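Local coordinates for UBP3-associated protein BRE5 (Saccharomyces cerevisiae, PDB 1ZX2), which serves as the cofactor of the deubiquitinating enzyme Ubp3, with which it forms a heterotetramer that cleaves ubiquitin, and is represented here by its NTF2-like domain, at residues D8-F13 against I87-T92; T35-H40 against K59-E64; H96-I101 against I122-S127; L100-G105 against K116-F121. One frame throughout, in Å; residues are numbered along the deposited sequence.

Interaction 1 (D8-F13 against I87-T92)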
loop_
_atom_site.group_PDB
_atom_site.type_symbol
_atom_site.label_atom_id
_atom_site.label_comp_id
_atom_site.label_asym_id
_atom_site.label_seq_id
_atom_site.Cartn_x
_atom_site.Cartn_y
_atom_site.Cartn_z
ATOM N N ASP A 8 17.019 -3.710 3.331
ATOM C CA ASP A 8 17.961 -2.645 3.743
ATOM C C ASP A 8 17.426 -1.320 3.197
ATOM O O ASP A 8 17.442 -0.333 3.873
ATOM C CB ASP A 8 19.370 -2.795 3.106
ATOM C CG ASP A 8 20.160 -4.056 3.566
ATOM O OD1 ASP A 8 19.898 -4.568 4.690
ATOM O OD2 ASP A 8 21.073 -4.569 2.831
ATOM N N ILE A 9 17.010 -1.308 1.935
ATOM C CA ILE A 9 16.578 -0.100 1.317
ATOM C C ILE A 9 15.351 0.462 2.094
ATOM O O ILE A 9 15.271 1.647 2.383
ATOM C CB ILE A 9 16.246 -0.355 -0.117
ATOM C CG1 ILE A 9 17.515 -0.692 -0.928
ATOM C CG2 ILE A 9 15.626 0.878 -0.719
ATOM C CD1 ILE A 9 17.186 -1.131 -2.365
ATOM N N CYS A 10 14.419 -0.400 2.448
ATOM C CA CYS A 10 13.147 0.051 2.988
ATOM C C CYS A 10 13.324 0.526 4.396
ATOM O O CYS A 10 12.771 1.551 4.757
ATOM C CB CYS A 10 12.078 -1.038 2.969
ATOM S SG CYS A 10 11.579 -1.259 1.279
ATOM N N PHE A 11 14.095 -0.221 5.173
ATOM C CA PHE A 11 14.390 0.146 6.563
ATOM C C PHE A 11 15.176 1.488 6.620
ATOM O O PHE A 11 14.918 2.315 7.457
ATOM C CB PHE A 11 15.211 -0.942 7.282
ATOM C CG PHE A 11 14.425 -2.168 7.714
ATOM C CD1 PHE A 11 15.064 -3.150 8.473
ATOM C CD2 PHE A 11 13.121 -2.401 7.327
ATOM C CE1 PHE A 11 14.384 -4.323 8.857
ATOM C CE2 PHE A 11 12.440 -3.563 7.733
ATOM C CZ PHE A 11 13.077 -4.522 8.495
ATOM N N ALA A 12 16.098 1.701 5.692
ATOM C CA ALA A 12 16.804 2.982 5.672
ATOM C C ALA A 12 15.846 4.125 5.346
ATOM O O ALA A 12 15.879 5.176 5.979
ATOM C CB ALA A 12 17.950 2.977 4.655
ATOM N N PHE A 13 15.028 3.928 4.316
ATOM C CA PHE A 13 14.099 4.950 3.892
ATOM C C PHE A 13 13.161 5.357 5.009
ATOM O O PHE A 13 13.015 6.530 5.326
ATOM C CB PHE A 13 13.302 4.518 2.679
ATOM C CG PHE A 13 12.113 5.323 2.487
ATOM C CD1 PHE A 13 10.895 4.866 2.924
ATOM C CD2 PHE A 13 12.216 6.628 1.964
ATOM C CE1 PHE A 13 9.759 5.651 2.776
ATOM C CE2 PHE A 13 11.074 7.420 1.854
ATOM C CZ PHE A 13 9.876 6.928 2.262
ATOM N N ILE A 87 6.107 -4.137 8.566
ATOM C CA ILE A 87 6.697 -3.504 7.413
ATOM C C ILE A 87 6.775 -4.554 6.285
ATOM O O ILE A 87 7.406 -5.530 6.461
ATOM C CB ILE A 87 8.090 -2.976 7.691
ATOM C CG1 ILE A 87 8.115 -1.936 8.846
ATOM C CG2 ILE A 87 8.624 -2.330 6.381
ATOM C CD1 ILE A 87 9.527 -1.611 9.311
ATOM N N ASP A 88 6.092 -4.343 5.158
ATOM C CA ASP A 88 6.136 -5.295 4.031
ATOM C C ASP A 88 6.568 -4.531 2.829
ATOM O O ASP A 88 6.251 -3.355 2.702
ATOM C CB ASP A 88 4.760 -5.878 3.833
ATOM C CG ASP A 88 4.367 -6.771 4.959
ATOM O OD1 ASP A 88 5.100 -7.741 5.156
ATOM O OD2 ASP A 88 3.423 -6.494 5.741
ATOM N N PHE A 89 7.311 -5.151 1.944
ATOM C CA PHE A 89 7.771 -4.459 0.740
ATOM C C PHE A 89 7.859 -5.421 -0.450
ATOM O O PHE A 89 8.118 -6.580 -0.248
ATOM C CB PHE A 89 9.181 -3.846 0.997
ATOM C CG PHE A 89 9.966 -4.594 1.982
ATOM C CD1 PHE A 89 10.658 -5.734 1.606
ATOM C CD2 PHE A 89 9.977 -4.191 3.315
ATOM C CE1 PHE A 89 11.357 -6.480 2.541
ATOM C CE2 PHE A 89 10.670 -4.948 4.267
ATOM C CZ PHE A 89 11.361 -6.093 3.871
ATOM N N GLN A 90 7.701 -4.917 -1.675
ATOM C CA GLN A 90 7.924 -5.718 -2.865
ATOM C C GLN A 90 8.490 -4.785 -3.902
ATOM O O GLN A 90 8.174 -3.598 -3.906
ATOM C CB GLN A 90 6.569 -6.189 -3.411
ATOM C CG GLN A 90 5.830 -7.200 -2.544
ATOM C CD GLN A 90 4.487 -7.577 -3.065
ATOM O OE1 GLN A 90 3.940 -6.903 -3.957
ATOM N NE2 GLN A 90 3.885 -8.614 -2.461
ATOM N N TYR A 91 9.282 -5.288 -4.815
ATOM C CA TYR A 91 9.547 -4.581 -6.064
ATOM C C TYR A 91 8.296 -4.455 -7.029
ATOM O O TYR A 91 7.406 -5.280 -7.070
ATOM C CB TYR A 91 10.720 -5.250 -6.804
ATOM C CG TYR A 91 12.080 -5.038 -6.169
ATOM C CD1 TYR A 91 12.806 -6.106 -5.623
ATOM C CD2 TYR A 91 12.630 -3.769 -6.111
ATOM C CE1 TYR A 91 14.122 -5.849 -5.036
ATOM C CE2 TYR A 91 13.859 -3.491 -5.532
ATOM C CZ TYR A 91 14.602 -4.525 -4.987
ATOM O OH TYR A 91 15.785 -4.187 -4.419
ATOM N N THR A 92 8.265 -3.375 -7.807
ATOM C CA THR A 92 7.162 -3.089 -8.668
ATOM C C THR A 92 7.614 -2.196 -9.740
ATOM O O THR A 92 8.760 -1.745 -9.711
ATOM C CB THR A 92 6.148 -2.352 -7.895
ATOM O OG1 THR A 92 5.846 -3.126 -6.736
ATOM C CG2 THR A 92 4.886 -2.332 -8.573
#

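Interaction 2 (T35-H40 against K59-E64)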
loop_
_atom_site.group_PDB
_atom_site.type_symbol
_atom_site.label_atom_id
_atom_site.label_comp_id
_atom_site.label_asym_id
_atom_site.label_seq_id
_atom_site.Cartn_x
_atom_site.Cartn_y
_atom_site.Cartn_z
ATOM N N THR A 35 6.085 15.339 -8.875
ATOM C CA THR A 35 4.681 15.166 -9.187
ATOM C C THR A 35 4.026 14.095 -8.274
ATOM O O THR A 35 3.009 13.559 -8.642
ATOM C CB THR A 35 4.433 14.749 -10.711
ATOM O OG1 THR A 35 5.056 13.455 -10.964
ATOM C CG2 THR A 35 5.096 15.775 -11.721
ATOM N N ALA A 36 4.593 13.865 -7.086
ATOM C CA ALA A 36 4.070 12.884 -6.153
ATOM C C ALA A 36 2.624 13.181 -5.705
ATOM O O ALA A 36 2.181 14.335 -5.690
ATOM C CB ALA A 36 4.909 12.838 -4.950
ATOM N N GLU A 37 1.907 12.125 -5.320
ATOM C CA GLU A 37 0.583 12.286 -4.747
ATOM C C GLU A 37 0.561 11.817 -3.358
ATOM O O GLU A 37 1.116 10.762 -3.040
ATOM C CB GLU A 37 -0.380 11.392 -5.445
ATOM C CG GLU A 37 -0.618 11.825 -6.819
ATOM C CD GLU A 37 -1.534 10.852 -7.469
ATOM O OE1 GLU A 37 -0.955 10.177 -8.442
ATOM O OE2 GLU A 37 -2.739 10.781 -6.925
ATOM N N LEU A 38 -0.103 12.594 -2.521
ATOM C CA LEU A 38 -0.187 12.305 -1.118
ATOM C C LEU A 38 -1.639 12.269 -0.741
ATOM O O LEU A 38 -2.414 13.188 -1.076
ATOM C CB LEU A 38 0.494 13.428 -0.338
ATOM C CG LEU A 38 0.395 13.417 1.161
ATOM C CD1 LEU A 38 1.447 12.590 1.688
ATOM C CD2 LEU A 38 0.594 14.759 1.674
ATOM N N THR A 39 -2.041 11.262 0.017
ATOM C CA THR A 39 -3.395 11.220 0.574
ATOM C C THR A 39 -3.216 10.991 2.047
ATOM O O THR A 39 -2.642 9.975 2.414
ATOM C CB THR A 39 -4.211 10.114 -0.068
ATOM O OG1 THR A 39 -4.349 10.380 -1.494
ATOM C CG2 THR A 39 -5.582 10.117 0.463
ATOM N N HIS A 40 -3.626 11.952 2.869
ATOM C CA HIS A 40 -3.132 12.082 4.275
ATOM C C HIS A 40 -4.291 12.507 5.198
ATOM O O HIS A 40 -5.459 12.595 4.810
ATOM C CB HIS A 40 -1.964 13.149 4.380
ATOM C CG HIS A 40 -0.963 12.936 5.494
ATOM N ND1 HIS A 40 0.083 12.039 5.416
ATOM C CD2 HIS A 40 -0.802 13.582 6.687
ATOM C CE1 HIS A 40 0.770 12.061 6.545
ATOM N NE2 HIS A 40 0.278 13.014 7.321
ATOM N N LYS A 59 -6.009 15.288 -0.090
ATOM C CA LYS A 59 -5.374 14.777 -1.277
ATOM C C LYS A 59 -4.592 15.963 -1.845
ATOM O O LYS A 59 -5.173 17.059 -2.047
ATOM C CB LYS A 59 -6.447 14.307 -2.307
ATOM C CG LYS A 59 -5.893 13.338 -3.463
ATOM C CD LYS A 59 -6.886 12.209 -4.091
ATOM C CE LYS A 59 -6.121 11.210 -5.151
ATOM N NZ LYS A 59 -4.640 11.644 -5.635
ATOM N N VAL A 60 -3.283 15.808 -2.007
ATOM C CA VAL A 60 -2.511 16.822 -2.700
ATOM C C VAL A 60 -1.541 16.243 -3.678
ATOM O O VAL A 60 -1.084 15.095 -3.541
ATOM C CB VAL A 60 -1.794 17.813 -1.756
ATOM C CG1 VAL A 60 -2.749 18.324 -0.666
ATOM C CG2 VAL A 60 -0.685 17.279 -1.150
ATOM N N THR A 61 -1.274 17.037 -4.697
ATOM C CA THR A 61 -0.384 16.644 -5.781
ATOM C C THR A 61 0.712 17.661 -5.946
ATOM O O THR A 61 0.430 18.824 -5.960
ATOM C CB THR A 61 -1.190 16.464 -7.120
ATOM O OG1 THR A 61 -2.025 15.295 -7.014
ATOM C CG2 THR A 61 -0.280 16.019 -8.200
ATOM N N GLY A 62 1.956 17.189 -6.065
ATOM C CA GLY A 62 3.098 17.987 -6.502
ATOM C C GLY A 62 3.948 18.369 -5.304
ATOM O O GLY A 62 3.403 18.573 -4.207
ATOM N N ARG A 63 5.276 18.485 -5.439
ATOM C CA ARG A 63 6.081 18.701 -4.251
ATOM C C ARG A 63 5.742 20.008 -3.549
ATOM O O ARG A 63 5.789 20.036 -2.336
ATOM C CB ARG A 63 7.573 18.738 -4.567
ATOM C CG ARG A 63 8.525 18.708 -3.358
ATOM C CD ARG A 63 9.730 17.622 -3.599
ATOM N NE ARG A 63 10.404 18.203 -4.608
ATOM C CZ ARG A 63 10.903 17.826 -5.702
ATOM N NH1 ARG A 63 11.224 16.605 -6.103
ATOM N NH2 ARG A 63 11.350 18.887 -6.373
ATOM N N GLU A 64 5.385 21.046 -4.289
ATOM C CA GLU A 64 5.132 22.356 -3.687
ATOM C C GLU A 64 3.900 22.303 -2.802
ATOM O O GLU A 64 3.916 22.806 -1.669
ATOM C CB GLU A 64 4.984 23.442 -4.756
ATOM C CG GLU A 64 6.365 23.808 -5.309
ATOM C CD GLU A 64 6.415 24.759 -6.551
ATOM O OE1 GLU A 64 7.337 24.508 -7.411
ATOM O OE2 GLU A 64 5.595 25.738 -6.682
#

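Interaction 3 (H96-I101 against I122-S127)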
loop_
_atom_site.group_PDB
_atom_site.type_symbol
_atom_site.label_atom_id
_atom_site.label_comp_id
_atom_site.label_asym_id
_atom_site.label_seq_id
_atom_site.Cartn_x
_atom_site.Cartn_y
_atom_site.Cartn_z
ATOM N N HIS A 96 10.722 -3.643 -12.523
ATOM C CA HIS A 96 10.872 -4.026 -11.130
ATOM C C HIS A 96 11.866 -3.193 -10.351
ATOM O O HIS A 96 12.415 -3.657 -9.383
ATOM C CB HIS A 96 11.230 -5.532 -11.013
ATOM C CG HIS A 96 10.014 -6.351 -11.028
ATOM N ND1 HIS A 96 9.218 -6.418 -12.155
ATOM C CD2 HIS A 96 9.317 -6.932 -10.025
ATOM C CE1 HIS A 96 8.130 -7.114 -11.871
ATOM N NE2 HIS A 96 8.162 -7.429 -10.582
ATOM N N LYS A 97 12.042 -1.940 -10.720
ATOM C CA LYS A 97 13.030 -1.109 -10.031
ATOM C C LYS A 97 12.394 -0.186 -8.955
ATOM O O LYS A 97 13.102 0.382 -8.102
ATOM C CB LYS A 97 13.772 -0.256 -11.068
ATOM C CG LYS A 97 14.574 -1.014 -12.073
ATOM C CD LYS A 97 15.656 -1.911 -11.449
ATOM C CE LYS A 97 16.805 -2.367 -12.499
ATOM N NZ LYS A 97 17.213 -3.777 -12.228
ATOM N N SER A 98 11.041 -0.057 -8.949
ATOM C CA SER A 98 10.394 0.693 -7.897
ATOM C C SER A 98 10.074 -0.190 -6.720
ATOM O O SER A 98 10.147 -1.407 -6.789
ATOM C CB SER A 98 9.099 1.333 -8.421
ATOM O OG SER A 98 9.436 2.229 -9.447
ATOM N N ILE A 99 9.735 0.432 -5.600
ATOM C CA ILE A 99 9.447 -0.319 -4.387
ATOM C C ILE A 99 8.124 0.094 -3.806
ATOM O O ILE A 99 7.906 1.257 -3.625
ATOM C CB ILE A 99 10.569 -0.120 -3.356
ATOM C CG1 ILE A 99 11.909 -0.583 -3.939
ATOM C CG2 ILE A 99 10.326 -0.984 -2.124
ATOM C CD1 ILE A 99 13.118 -0.237 -3.104
ATOM N N LEU A 100 7.260 -0.879 -3.502
ATOM C CA LEU A 100 6.042 -0.707 -2.758
ATOM C C LEU A 100 6.311 -1.106 -1.299
ATOM O O LEU A 100 6.844 -2.168 -1.049
ATOM C CB LEU A 100 4.987 -1.656 -3.341
ATOM C CG LEU A 100 3.709 -1.808 -2.555
ATOM C CD1 LEU A 100 2.918 -0.498 -2.581
ATOM C CD2 LEU A 100 2.845 -2.945 -3.182
ATOM N N ILE A 101 5.970 -0.236 -0.372
ATOM C CA ILE A 101 6.024 -0.468 1.060
ATOM C C ILE A 101 4.675 -0.308 1.660
ATOM O O ILE A 101 3.979 0.680 1.339
ATOM C CB ILE A 101 6.973 0.598 1.740
ATOM C CG1 ILE A 101 8.359 0.532 1.149
ATOM C CG2 ILE A 101 7.144 0.342 3.200
ATOM C CD1 ILE A 101 9.352 1.581 1.605
ATOM N N ILE A 122 5.055 4.362 -2.503
ATOM C CA ILE A 122 5.801 3.834 -3.642
ATOM C C ILE A 122 7.022 4.721 -3.817
ATOM O O ILE A 122 6.918 5.930 -3.868
ATOM C CB ILE A 122 4.933 3.771 -4.888
ATOM C CG1 ILE A 122 3.856 2.714 -4.747
ATOM C CG2 ILE A 122 5.747 3.469 -6.149
ATOM C CD1 ILE A 122 2.788 2.659 -5.836
ATOM N N LEU A 123 8.186 4.099 -3.980
ATOM C CA LEU A 123 9.463 4.753 -4.220
ATOM C C LEU A 123 9.966 4.427 -5.595
ATOM O O LEU A 123 9.952 3.242 -6.032
ATOM C CB LEU A 123 10.483 4.210 -3.258
ATOM C CG LEU A 123 10.225 4.169 -1.770
ATOM C CD1 LEU A 123 11.387 3.610 -1.011
ATOM C CD2 LEU A 123 9.882 5.594 -1.297
ATOM N N LEU A 124 10.358 5.455 -6.329
ATOM C CA LEU A 124 10.867 5.309 -7.680
ATOM C C LEU A 124 12.271 5.843 -7.673
ATOM O O LEU A 124 12.437 6.963 -7.231
ATOM C CB LEU A 124 10.128 6.250 -8.538
ATOM C CG LEU A 124 9.954 6.155 -10.053
ATOM C CD1 LEU A 124 10.098 7.515 -10.676
ATOM C CD2 LEU A 124 10.493 5.046 -10.949
ATOM N N PRO A 125 13.242 5.185 -8.261
ATOM C CA PRO A 125 14.576 5.842 -8.368
ATOM C C PRO A 125 14.547 7.247 -9.072
ATOM O O PRO A 125 13.903 7.397 -10.110
ATOM C CB PRO A 125 15.398 4.880 -9.217
ATOM C CG PRO A 125 14.736 3.457 -8.989
ATOM C CD PRO A 125 13.214 3.832 -8.865
ATOM N N SER A 126 15.294 8.231 -8.536
ATOM C CA SER A 126 15.501 9.526 -9.195
ATOM C C SER A 126 16.204 9.283 -10.558
ATOM O O SER A 126 16.684 8.186 -10.806
ATOM C CB SER A 126 16.399 10.467 -8.335
ATOM O OG SER A 126 17.610 9.831 -7.911
ATOM N N SER A 127 16.273 10.303 -11.409
ATOM C CA SER A 127 16.661 10.102 -12.823
ATOM C C SER A 127 18.059 9.540 -12.959
ATOM O O SER A 127 18.294 8.794 -13.874
ATOM C CB SER A 127 16.706 11.419 -13.603
ATOM O OG SER A 127 15.615 12.206 -13.285
#

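Interaction 4 (L100-G105 against K116-F121)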
loop_
_atom_site.group_PDB
_atom_site.type_symbol
_atom_site.label_atom_id
_atom_site.label_comp_id
_atom_site.label_asym_id
_atom_site.label_seq_id
_atom_site.Cartn_x
_atom_site.Cartn_y
_atom_site.Cartn_z
ATOM N N LEU A 100 7.260 -0.879 -3.502
ATOM C CA LEU A 100 6.042 -0.707 -2.758
ATOM C C LEU A 100 6.311 -1.106 -1.299
ATOM O O LEU A 100 6.844 -2.168 -1.049
ATOM C CB LEU A 100 4.987 -1.656 -3.341
ATOM C CG LEU A 100 3.709 -1.808 -2.555
ATOM C CD1 LEU A 100 2.918 -0.498 -2.581
ATOM C CD2 LEU A 100 2.845 -2.945 -3.182
ATOM N N ILE A 101 5.970 -0.236 -0.372
ATOM C CA ILE A 101 6.024 -0.468 1.060
ATOM C C ILE A 101 4.675 -0.308 1.660
ATOM O O ILE A 101 3.979 0.680 1.339
ATOM C CB ILE A 101 6.973 0.598 1.740
ATOM C CG1 ILE A 101 8.359 0.532 1.149
ATOM C CG2 ILE A 101 7.144 0.342 3.200
ATOM C CD1 ILE A 101 9.352 1.581 1.605
ATOM N N MET A 102 4.296 -1.204 2.586
ATOM C CA MET A 102 3.105 -1.008 3.392
ATOM C C MET A 102 3.543 -1.191 4.807
ATOM O O MET A 102 4.172 -2.206 5.110
ATOM C CB MET A 102 1.997 -2.042 3.065
ATOM C CG MET A 102 0.622 -1.779 3.754
ATOM S SD MET A 102 -0.710 -3.036 3.332
ATOM C CE MET A 102 -0.167 -4.173 4.476
ATOM N N ALA A 103 3.247 -0.246 5.678
ATOM C CA ALA A 103 3.620 -0.360 7.070
ATOM C C ALA A 103 2.391 -0.093 7.925
ATOM O O ALA A 103 1.539 0.743 7.554
ATOM C CB ALA A 103 4.743 0.623 7.422
ATOM N N THR A 104 2.231 -0.849 9.013
ATOM C CA THR A 104 1.213 -0.547 9.988
ATOM C C THR A 104 1.890 -0.250 11.297
ATOM O O THR A 104 3.060 -0.622 11.509
ATOM C CB THR A 104 0.195 -1.695 10.157
ATOM O OG1 THR A 104 0.794 -2.882 10.714
ATOM C CG2 THR A 104 -0.381 -2.121 8.775
ATOM N N GLY A 105 1.159 0.390 12.184
ATOM C CA GLY A 105 1.668 0.683 13.509
ATOM C C GLY A 105 0.759 1.590 14.298
ATOM O O GLY A 105 -0.479 1.633 14.040
ATOM N N LYS A 116 -4.137 3.349 15.632
ATOM C CA LYS A 116 -3.528 2.437 14.661
ATOM C C LYS A 116 -3.561 3.098 13.262
ATOM O O LYS A 116 -4.517 3.794 12.924
ATOM C CB LYS A 116 -4.276 1.102 14.598
ATOM C CG LYS A 116 -3.690 -0.031 15.464
ATOM C CD LYS A 116 -2.547 -0.852 14.724
ATOM C CE LYS A 116 -2.183 -2.131 15.497
ATOM N NZ LYS A 116 -0.937 -1.942 16.311
ATOM N N PHE A 117 -2.514 2.914 12.466
ATOM C CA PHE A 117 -2.459 3.513 11.129
ATOM C C PHE A 117 -1.950 2.508 10.122
ATOM O O PHE A 117 -1.306 1.491 10.479
ATOM C CB PHE A 117 -1.644 4.814 11.101
ATOM C CG PHE A 117 -0.161 4.589 11.161
ATOM C CD1 PHE A 117 0.578 4.427 10.014
ATOM C CD2 PHE A 117 0.469 4.475 12.374
ATOM C CE1 PHE A 117 1.925 4.146 10.061
ATOM C CE2 PHE A 117 1.826 4.235 12.425
ATOM C CZ PHE A 117 2.549 4.068 11.250
ATOM N N CYS A 118 -2.215 2.801 8.857
ATOM C CA CYS A 118 -1.701 1.984 7.775
ATOM C C CYS A 118 -1.203 2.994 6.771
ATOM O O CYS A 118 -1.928 3.924 6.424
ATOM C CB CYS A 118 -2.819 1.073 7.149
ATOM S SG CYS A 118 -2.092 0.024 5.828
ATOM N N GLN A 119 0.048 2.839 6.342
ATOM C CA GLN A 119 0.668 3.744 5.362
ATOM C C GLN A 119 1.320 2.943 4.265
ATOM O O GLN A 119 2.017 1.994 4.546
ATOM C CB GLN A 119 1.746 4.572 6.029
ATOM C CG GLN A 119 2.431 5.677 5.108
ATOM C CD GLN A 119 2.918 6.865 5.912
ATOM O OE1 GLN A 119 2.833 8.035 5.463
ATOM N NE2 GLN A 119 3.500 6.584 7.030
ATOM N N THR A 120 1.185 3.419 3.043
ATOM C CA THR A 120 1.791 2.840 1.892
ATOM C C THR A 120 2.583 3.885 1.181
ATOM O O THR A 120 2.112 5.002 1.048
ATOM C CB THR A 120 0.682 2.325 0.943
ATOM O OG1 THR A 120 -0.047 1.271 1.630
ATOM C CG2 THR A 120 1.331 1.614 -0.177
ATOM N N PHE A 121 3.752 3.505 0.684
ATOM C CA PHE A 121 4.591 4.350 -0.144
ATOM C C PHE A 121 4.898 3.627 -1.397
ATOM O O PHE A 121 5.098 2.427 -1.365
ATOM C CB PHE A 121 5.945 4.548 0.549
ATOM C CG PHE A 121 5.885 5.313 1.838
ATOM C CD1 PHE A 121 5.917 4.647 3.055
ATOM C CD2 PHE A 121 5.823 6.674 1.834
ATOM C CE1 PHE A 121 5.895 5.314 4.248
ATOM C CE2 PHE A 121 5.822 7.401 3.080
ATOM C CZ PHE A 121 5.862 6.723 4.252
#

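Interaction 1 (D8-F13 against I87-T92)
F89 of strand 87-92 and C10 of helix 8-13 make the closest contact where the helix lies across the sheet, the two axes approaching to 9.5 Å. Followed outward, the phenylalanine meets the helix almost atom by atom. Its CB lies 3.5 Å from C10 SG, and CG is still within touch of the same sulfur. CD2 has C10 CB at 3.8 Å, and CE2, farther along the same side of the ring, meets F11 CE2 at 4.1 Å. The sulfur stands 4.5 Å from the F89 ring centroid and 43° off the normal, an oblique sulfur-aromatic contact. F11 CG is anti to its carbonyl carbon (chi1 -77°), which carries the ring down to the strand, where its CE2 also touches I87 CD1 at 3.8 Å. At the other end, I9 CD1 approaches Y91 OH. With an alanine here instead of F89, the C10 sulfur would probably lose its aromatic neighbour and the F11 ring would keep only I87 on this strand. With D88 and Q90 turned to the opposite face, toward the second subunit, the helix of this NTF2-like domain is held by apolar and sulfur-aromatic packing, without a hydrogen bond across.

Interaction 2 (T35-H40 against K59-E64)
E37 and K59 form a salt bridge between OE2 and NZ; the modelled 2.5 Å is shorter than such a pair normally allows, so its length is doubtful. Both side chains lie on the same face and run next to each other in the same direction; the lysine is bent at chi2 and chi4, which brings NZ back over the neighbouring strand, and it also donates to F89 O of the second subunit. Replacing E37 by an alanine would probably leave the K59 ammonium without its carboxylate mate and freer to swing. Beneath the pair run the backbone bonds. L38 and V60 form the antiparallel hydrogen-bonded pair, N to O at 2.9 Å in both directions, while G62 N reaches A36 O at 2.9 Å. Strand 57-61 is an outermost strand of the NTF2-like sheet within this chain, with 36-41 next to it, and runs into helix 63-72, with G62 at the N-cap. Glycine suits this junction between strand and helix, since at phi 103°, psi 147° a side chain would collide with the carbonyl O of T61. T39 lies beside the lysine, its OG1 3.9 Å from K59 CG, and is hydrogen-bonded to Q90 NE2 of the second subunit. T61 OG1 flanks the glutamate stem, 3.7 Å from E37 CG. On the opposite face, L38 CD2 packs on V60 CG2 at 4.0 Å, and I66 of helix 63-72 touches both.

Interaction 3 (H96-I101 against I122-S127)
I99 and L123 are the tight centre of this contact, an antiparallel hydrogen-bonded pair in the beta hairpin of strands 98-109 and 115-125 of the NTF2-like sheet. I99 N donates to L123 O and L123 N to I99 O, each at 2.9 Å. The adjoining I122 CA comes within 3.3 Å of I99 O as a CA-H...O contact. On the face of I99 and L123, the tips of I101 and L123 meet, CD1 to CD1 at 3.9 Å, beneath C10 and F13 of helix 6-23. L123 CG stands anti to its carbonyl carbon (chi1 -52°), and the chain extends from there to bring CD1 to the isoleucine. The other face carries L100 CD1 against I122 CG1 at 4.0 Å; there I138 of the second subunit packs on L100 and its T92 on I122. Toward the end of the hairpin away from its turn the fit loosens. S98 CB still lies 3.2 Å from L123 O, but its OG makes no hydrogen bond across the contact and lies 3.4 Å from CD2 of the exposed L124. Beyond it P125 CD rests 3.5 Å from K97 O, and the K97 chain extends outward, off the strand pair. A proline has no N-H to give that carbonyl, which is consistent with the strand pairing ending here: two backbone bonds and branched aliphatic packing hold the inner part, van der Waals touches the outer.

Interaction 4 (L100-G105 against K116-F121)
T104 and C118, M102 and T120 face each other as non-hydrogen-bonded pairs in the antiparallel beta hairpin 98-109/115-125, neighbouring long strands of the NTF2-like sheet, between 132-141 and 80-92. Alternating with them are three hydrogen-bonded pairs, I101 with F121, A103 with Q119 and G105 with F117, each closed by two backbone bonds. Those of A103 and Q119 are the shortest, 2.8 Å from N to O both ways. At the G105 end one bond is longer, G105 N to F117 O at 3.2 Å. CA-H...O contacts fill in between, among them T120 CA to I101 O at 3.1 Å. Among polar side chains, T104 OG1 and the K116 ammonium turn to strand 80-92, the hydroxyl bonding to T86 OG1 and the lysine forming a salt bridge with D85, while T120 OG1 is buried without a polar partner. Apolar contacts group by face. C118 SG, anti to the backbone N (chi1 -178°), touches both M102 CG at 3.9 Å and T104 CG2 at 4.0 Å on the facing strand. T120 CG2 meets L100 CD1 at 3.6 Å; C118 and T120 also pack on their own counterparts in the second subunit, so this face forms part of the interface with the second subunit. The other face turns inward, where F13 and Y17 of helix 6-23 meet the F121 ring edge-to-face. The F117 ring folds back over the glycine, with CE2 3.4 Å from G105 C and G105 N above one ring face.

How the interactions relate
From the N terminus, helix 6-23 comes first and, in interaction 1, meets strand 80-92 some 74 residues later, closing a long loop. Interaction 2 lies wholly within that loop, pairing strands 36-41 and 57-61 at the far edge of the same sheet; their centres are about 21 Å apart, with no touch. Interactions 3 and 4 follow in series. Both belong to the hairpin of strands 98-109 and 115-125 and share L100 and I101, interaction 4 closing the shorter loop and interaction 3 the wider one around it. Strand 98-109 also pairs with strand 80-92, joining interaction 1 to both. All four contacts reach the second subunit.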